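Long-range contact in protein induced by osmotic stress (Scheffersomyces stipitis, PDB 5YWN), which probably reduces ketones, haloketones among them, to alcohols with NADPH as cofactor, as a member of the NAD(P)-dependent epimerase/dehydratase family, an extended short-chain dehydrogenase: residues N191-F196 with T232-D237. The protein carries 1 engineered substitution. Residues are numbered along the deposited sequence; the frame is centred on the assembly and turned at random.
Sequences NPVYIF and TGTFID. With NAP (NADP nicotinamide-adenine-dinucleotide phosphate), chain B.
Y194 and I236 are joined through their backbones. I236 N donates to Y194 O at 2.8 Å, and F196 N to I236 O at 3.1 Å. A weak bond of 3.4 Å runs from Y194 N to T234 O, which lies at the edge of the Y194 ring. These bonds pair strands 194-196 and 234-237 as a two-stranded parallel sheet. With helix 211-217 between them in the chain, the strands form a beta-alpha-beta unit beside the large parallel Rossmann sheet. Apolar contacts follow. V193 CG2 meets I236 CG2 at 3.6 Å; I195 and I236 share one sheet face. On the face of F196 and F235, the rings lie nearly parallel (19°) but slid apart, barely overlapping; F196 CE2 reaches F235 CB at 3.7 Å. The nicotinamide end of the cofactor lies against P192, V193 and I195. I195 N donates to carboxamide O7N at 3.2 Å. I195 CG1 is anti to the carbonyl carbon (chi1 -54°); CD1 sits 3.4 Å from C7N. An alanine at I195 would probably open a gap beside the carboxamide, leaving it less closely held though still bonded to the backbone N. D237 N-caps helix 238-250 through its side chain; OD2 also forms a salt bridge with R239.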
ATOM      1  N   ASN A 191      -2.779  -5.281  -5.281  1.00 20.10           N
ATOM      2  CA  ASN A 191      -2.701  -4.162  -6.200  1.00 19.14           C
ATOM      3  C   ASN A 191      -3.736  -3.063  -5.846  1.00 21.70           C
ATOM      4  O   ASN A 191      -4.824  -3.019  -6.329  1.00 17.98           O
ATOM      5  CB  ASN A 191      -2.848  -4.623  -7.657  1.00 14.09           C
ATOM      6  CG  ASN A 191      -1.804  -5.617  -8.071  1.00 20.13           C
ATOM      7  OD1 ASN A 191      -1.706  -6.648  -7.539  1.00 20.67           O
ATOM      8  ND2 ASN A 191      -1.029  -5.256  -9.027  1.00 20.71           N
ATOM      9  N   PRO A 192      -3.376  -2.220  -4.908  1.00 21.72           N
ATOM     10  CA  PRO A 192      -4.272  -1.159  -4.464  1.00 21.89           C
ATOM     11  C   PRO A 192      -4.285   0.109  -5.305  1.00 19.71           C
ATOM     12  O   PRO A 192      -3.345   0.458  -5.917  1.00 17.99           O
ATOM     13  CB  PRO A 192      -3.785  -0.835  -3.062  1.00 17.23           C
ATOM     14  CG  PRO A 192      -2.642  -1.657  -2.844  1.00 21.90           C
ATOM     15  CD  PRO A 192      -2.179  -2.237  -4.103  1.00 20.83           C
ATOM     16  N   VAL A 193      -5.404   0.798  -5.206  1.00 23.08           N
ATOM     17  CA  VAL A 193      -5.589   2.170  -5.616  1.00 24.16           C
ATOM     18  C   VAL A 193      -5.174   3.133  -4.489  1.00 21.43           C
ATOM     19  O   VAL A 193      -4.482   2.741  -3.608  1.00 21.08           O
ATOM     20  CB  VAL A 193      -7.026   2.436  -6.112  1.00 24.01           C
ATOM     21  CG1 VAL A 193      -7.354   1.519  -7.248  1.00 21.77           C
ATOM     22  CG2 VAL A 193      -8.015   2.298  -4.986  1.00 19.85           C
ATOM     23  N   TYR A 194      -5.605   4.376  -4.538  1.00 19.36           N
ATOM     24  CA  TYR A 194      -5.274   5.308  -3.474  1.00 19.84           C
ATOM     25  C   TYR A 194      -5.770   4.783  -2.116  1.00 20.52           C
ATOM     26  O   TYR A 194      -6.883   4.393  -1.970  1.00 19.75           O
ATOM     27  CB  TYR A 194      -5.883   6.680  -3.700  1.00 24.36           C
ATOM     28  CG  TYR A 194      -5.283   7.518  -4.753  1.00 28.29           C
ATOM     29  CD1 TYR A 194      -4.056   8.054  -4.598  1.00 29.21           C
ATOM     30  CD2 TYR A 194      -5.951   7.782  -5.894  1.00 31.79           C
ATOM     31  CE1 TYR A 194      -3.489   8.829  -5.536  1.00 29.11           C
ATOM     32  CE2 TYR A 194      -5.394   8.562  -6.878  1.00 34.09           C
ATOM     33  CZ  TYR A 194      -4.146   9.078  -6.683  1.00 37.19           C
ATOM     34  OH  TYR A 194      -3.585   9.871  -7.608  1.00 39.24           O
ATOM     35  N   ILE A 195      -4.893   4.799  -1.154  1.00 19.69           N
ATOM     36  CA  ILE A 195      -5.200   4.282   0.146  1.00 20.75           C
ATOM     37  C   ILE A 195      -5.500   5.383   1.183  1.00 22.41           C
ATOM     38  O   ILE A 195      -4.666   6.160   1.514  1.00 22.42           O
ATOM     39  CB  ILE A 195      -4.086   3.365   0.670  1.00 20.37           C
ATOM     40  CG1 ILE A 195      -3.749   2.249  -0.318  1.00 18.17           C
ATOM     41  CG2 ILE A 195      -4.443   2.828   2.028  1.00 19.48           C
ATOM     42  CD1 ILE A 195      -2.638   1.379   0.144  1.00 19.59           C
ATOM     43  N   PHE A 196      -6.715   5.364   1.683  1.00 20.76           N
ATOM     44  CA  PHE A 196      -7.182   6.270   2.704  1.00 22.32           C
ATOM     45  C   PHE A 196      -7.518   5.508   4.006  1.00 23.21           C
ATOM     46  O   PHE A 196      -7.714   4.354   4.005  1.00 20.55           O
ATOM     47  CB  PHE A 196      -8.423   7.077   2.290  1.00 16.77           C
ATOM     48  CG  PHE A 196      -8.286   7.876   1.038  1.00 20.67           C
ATOM     49  CD1 PHE A 196      -7.082   8.320   0.580  1.00 23.29           C
ATOM     50  CD2 PHE A 196      -9.400   8.198   0.325  1.00 20.43           C
ATOM     51  CE1 PHE A 196      -7.006   9.044  -0.567  1.00 23.19           C
ATOM     52  CE2 PHE A 196      -9.324   8.935  -0.809  1.00 19.30           C
ATOM     53  CZ  PHE A 196      -8.137   9.345  -1.267  1.00 21.49           C
ATOM     54  N   THR A 232      -8.901  13.436  -7.393  1.00 31.15           N
ATOM     55  CA  THR A 232      -9.879  12.506  -7.865  1.00 30.24           C
ATOM     56  C   THR A 232      -9.312  11.132  -8.153  1.00 29.27           C
ATOM     57  O   THR A 232      -8.157  10.985  -8.260  1.00 34.50           O
ATOM     58  CB  THR A 232     -10.659  13.092  -9.056  1.00 32.30           C
ATOM     59  OG1 THR A 232     -11.759  12.270  -9.396  1.00 36.12           O
ATOM     60  CG2 THR A 232      -9.795  13.271 -10.240  1.00 31.15           C
ATOM     61  N   GLY A 233     -10.162  10.141  -8.274  1.00 28.82           N
ATOM     62  CA  GLY A 233      -9.766   8.782  -8.531  1.00 25.80           C
ATOM     63  C   GLY A 233     -10.620   7.732  -7.851  1.00 26.84           C
ATOM     64  O   GLY A 233     -11.728   7.966  -7.532  1.00 22.94           O
ATOM     65  N   THR A 234     -10.033   6.576  -7.631  1.00 20.54           N
ATOM     66  CA  THR A 234     -10.633   5.530  -6.867  1.00 22.21           C
ATOM     67  C   THR A 234      -9.867   5.331  -5.557  1.00 20.38           C
ATOM     68  O   THR A 234      -8.701   5.526  -5.494  1.00 21.92           O
ATOM     69  CB  THR A 234     -10.776   4.236  -7.710  1.00 26.60           C
ATOM     70  OG1 THR A 234     -11.762   3.413  -7.164  1.00 30.82           O
ATOM     71  CG2 THR A 234      -9.615   3.482  -7.709  1.00 24.33           C
ATOM     72  N   PHE A 235     -10.572   4.925  -4.531  1.00 22.27           N
ATOM     73  CA  PHE A 235     -10.011   4.718  -3.211  1.00 20.84           C
ATOM     74  C   PHE A 235     -10.155   3.285  -2.725  1.00 17.43           C
ATOM     75  O   PHE A 235     -11.018   2.607  -3.123  1.00 20.48           O
ATOM     76  CB  PHE A 235     -10.551   5.752  -2.176  1.00 20.38           C
ATOM     77  CG  PHE A 235     -11.506   5.193  -1.155  1.00 20.19           C
ATOM     78  CD1 PHE A 235     -12.750   4.825  -1.524  1.00 20.10           C
ATOM     79  CD2 PHE A 235     -11.082   4.880   0.071  1.00 17.59           C
ATOM     80  CE1 PHE A 235     -13.604   4.257  -0.642  1.00 19.14           C
ATOM     81  CE2 PHE A 235     -11.915   4.324   0.964  1.00 19.94           C
ATOM     82  CZ  PHE A 235     -13.187   4.011   0.604  1.00 20.50           C
ATOM     83  N   ILE A 236      -9.336   2.959  -1.762  1.00 20.34           N
ATOM     84  CA  ILE A 236      -9.502   1.812  -0.925  1.00 19.33           C
ATOM     85  C   ILE A 236      -9.042   2.102   0.493  1.00 19.35           C
ATOM     86  O   ILE A 236      -8.062   2.723   0.680  1.00 21.17           O
ATOM     87  CB  ILE A 236      -8.829   0.561  -1.537  1.00 19.42           C
ATOM     88  CG1 ILE A 236      -9.109  -0.685  -0.726  1.00 22.06           C
ATOM     89  CG2 ILE A 236      -7.356   0.748  -1.748  1.00 19.18           C
ATOM     90  CD1 ILE A 236     -10.480  -1.249  -0.837  1.00 21.35           C
ATOM     91  N   ASP A 237      -9.798   1.640   1.455  1.00 17.99           N
ATOM     92  CA  ASP A 237      -9.466   1.791   2.864  1.00 23.54           C
ATOM     93  C   ASP A 237      -8.262   0.947   3.296  1.00 22.26           C
ATOM     94  O   ASP A 237      -8.113  -0.160   2.944  1.00 19.87           O
ATOM     95  CB  ASP A 237     -10.648   1.565   3.788  1.00 20.16           C
ATOM     96  CG  ASP A 237     -10.341   1.894   5.210  1.00 24.91           C
ATOM     97  OD1 ASP A 237      -9.630   1.160   5.850  1.00 25.95           O
ATOM     98  OD2 ASP A 237     -10.790   2.887   5.672  1.00 23.55           O
TER
HETATM   99  PA  NAP B 401       4.921   5.040   2.672  1.00 25.43           P
HETATM  100  O1A NAP B 401       3.951   5.319   3.795  1.00 24.87           O
HETATM  101  O2A NAP B 401       5.957   6.073   2.296  1.00 27.30           O
HETATM  102  O5B NAP B 401       5.680   3.658   2.994  1.00 25.65           O
HETATM  103  C5B NAP B 401       6.932   3.360   2.379  1.00 29.11           C
HETATM  104  C4B NAP B 401       7.845   2.662   3.380  1.00 27.40           C
HETATM  105  O4B NAP B 401       8.843   1.904   2.689  1.00 28.83           O
HETATM  106  C3B NAP B 401       8.557   3.662   4.277  1.00 29.98           C
HETATM  107  O3B NAP B 401       8.205   3.455   5.649  1.00 31.97           O
HETATM  108  C2B NAP B 401      10.042   3.442   4.066  1.00 27.18           C
HETATM  109  O2B NAP B 401      10.680   3.087   5.289  1.00 28.78           O
HETATM  110  C1B NAP B 401      10.164   2.317   3.048  1.00 28.47           C
HETATM  111  N9A NAP B 401      10.894   2.794   1.846  1.00 30.58           N
HETATM  112  C8A NAP B 401      10.463   3.742   0.992  1.00 30.14           C
HETATM  113  N7A NAP B 401      11.370   3.940   0.000  1.00 29.22           N
HETATM  114  C5A NAP B 401      12.405   3.108   0.216  1.00 29.03           C
HETATM  115  C6A NAP B 401      13.693   2.805  -0.450  1.00 29.78           C
HETATM  116  N6A NAP B 401      14.067   3.454  -1.579  1.00 32.69           N
HETATM  117  N1A NAP B 401      14.482   1.861   0.109  1.00 30.57           N
HETATM  118  C2A NAP B 401      14.130   1.204   1.231  1.00 28.67           C
HETATM  119  N3A NAP B 401      12.975   1.434   1.882  1.00 31.59           N
HETATM  120  C4A NAP B 401      12.086   2.354   1.435  1.00 29.16           C
HETATM  121  O3  NAP B 401       4.071   4.676   1.353  1.00 26.76           O
HETATM  122  PN  NAP B 401       2.653   3.925   1.477  1.00 24.11           P
HETATM  123  O1N NAP B 401       1.586   4.834   0.916  1.00 25.88           O
HETATM  124  O2N NAP B 401       2.522   3.388   2.883  1.00 20.65           O
HETATM  125  O5D NAP B 401       2.827   2.676   0.475  1.00 26.85           O
HETATM  126  C5D NAP B 401       3.068   1.366   0.987  1.00 28.39           C
HETATM  127  C4D NAP B 401       3.246   0.385  -0.165  1.00 20.40           C
HETATM  128  O4D NAP B 401       1.981   0.102  -0.772  1.00 23.84           O
HETATM  129  C3D NAP B 401       4.165   0.940  -1.242  1.00 26.34           C
HETATM  130  O3D NAP B 401       5.345   0.139  -1.363  1.00 24.14           O
HETATM  131  C2D NAP B 401       3.369   0.922  -2.531  1.00 23.48           C
HETATM  132  O2D NAP B 401       4.027   0.126  -3.523  1.00 26.51           O
HETATM  133  C1D NAP B 401       2.010   0.334  -2.184  1.00 21.38           C
HETATM  134  N1N NAP B 401       0.944   1.264  -2.574  1.00 21.83           N
HETATM  135  C2N NAP B 401       0.497   2.167  -1.692  1.00 25.77           C
HETATM  136  C3N NAP B 401      -0.512   3.059  -2.041  1.00 24.14           C
HETATM  137  C7N NAP B 401      -1.007   4.067  -1.047  1.00 23.03           C
HETATM  138  O7N NAP B 401      -1.702   4.993  -1.431  1.00 23.40           O
HETATM  139  N7N NAP B 401      -0.674   3.923   0.235  1.00 27.07           N
HETATM  140  C4N NAP B 401      -1.055   3.006  -3.316  1.00 21.46           C
HETATM  141  C5N NAP B 401      -0.574   2.062  -4.211  1.00 21.80           C
HETATM  142  C6N NAP B 401       0.435   1.195  -3.811  1.00 21.03           C
HETATM  143  P2B NAP B 401      11.294   4.224   6.250  1.00 30.98           P
HETATM  144  O1X NAP B 401      12.397   3.512   6.997  1.00 32.07           O
HETATM  145  O2X NAP B 401      11.775   5.288   5.294  1.00 27.07           O
HETATM  146  O3X NAP B 401      10.127   4.642   7.112  1.00 27.27           O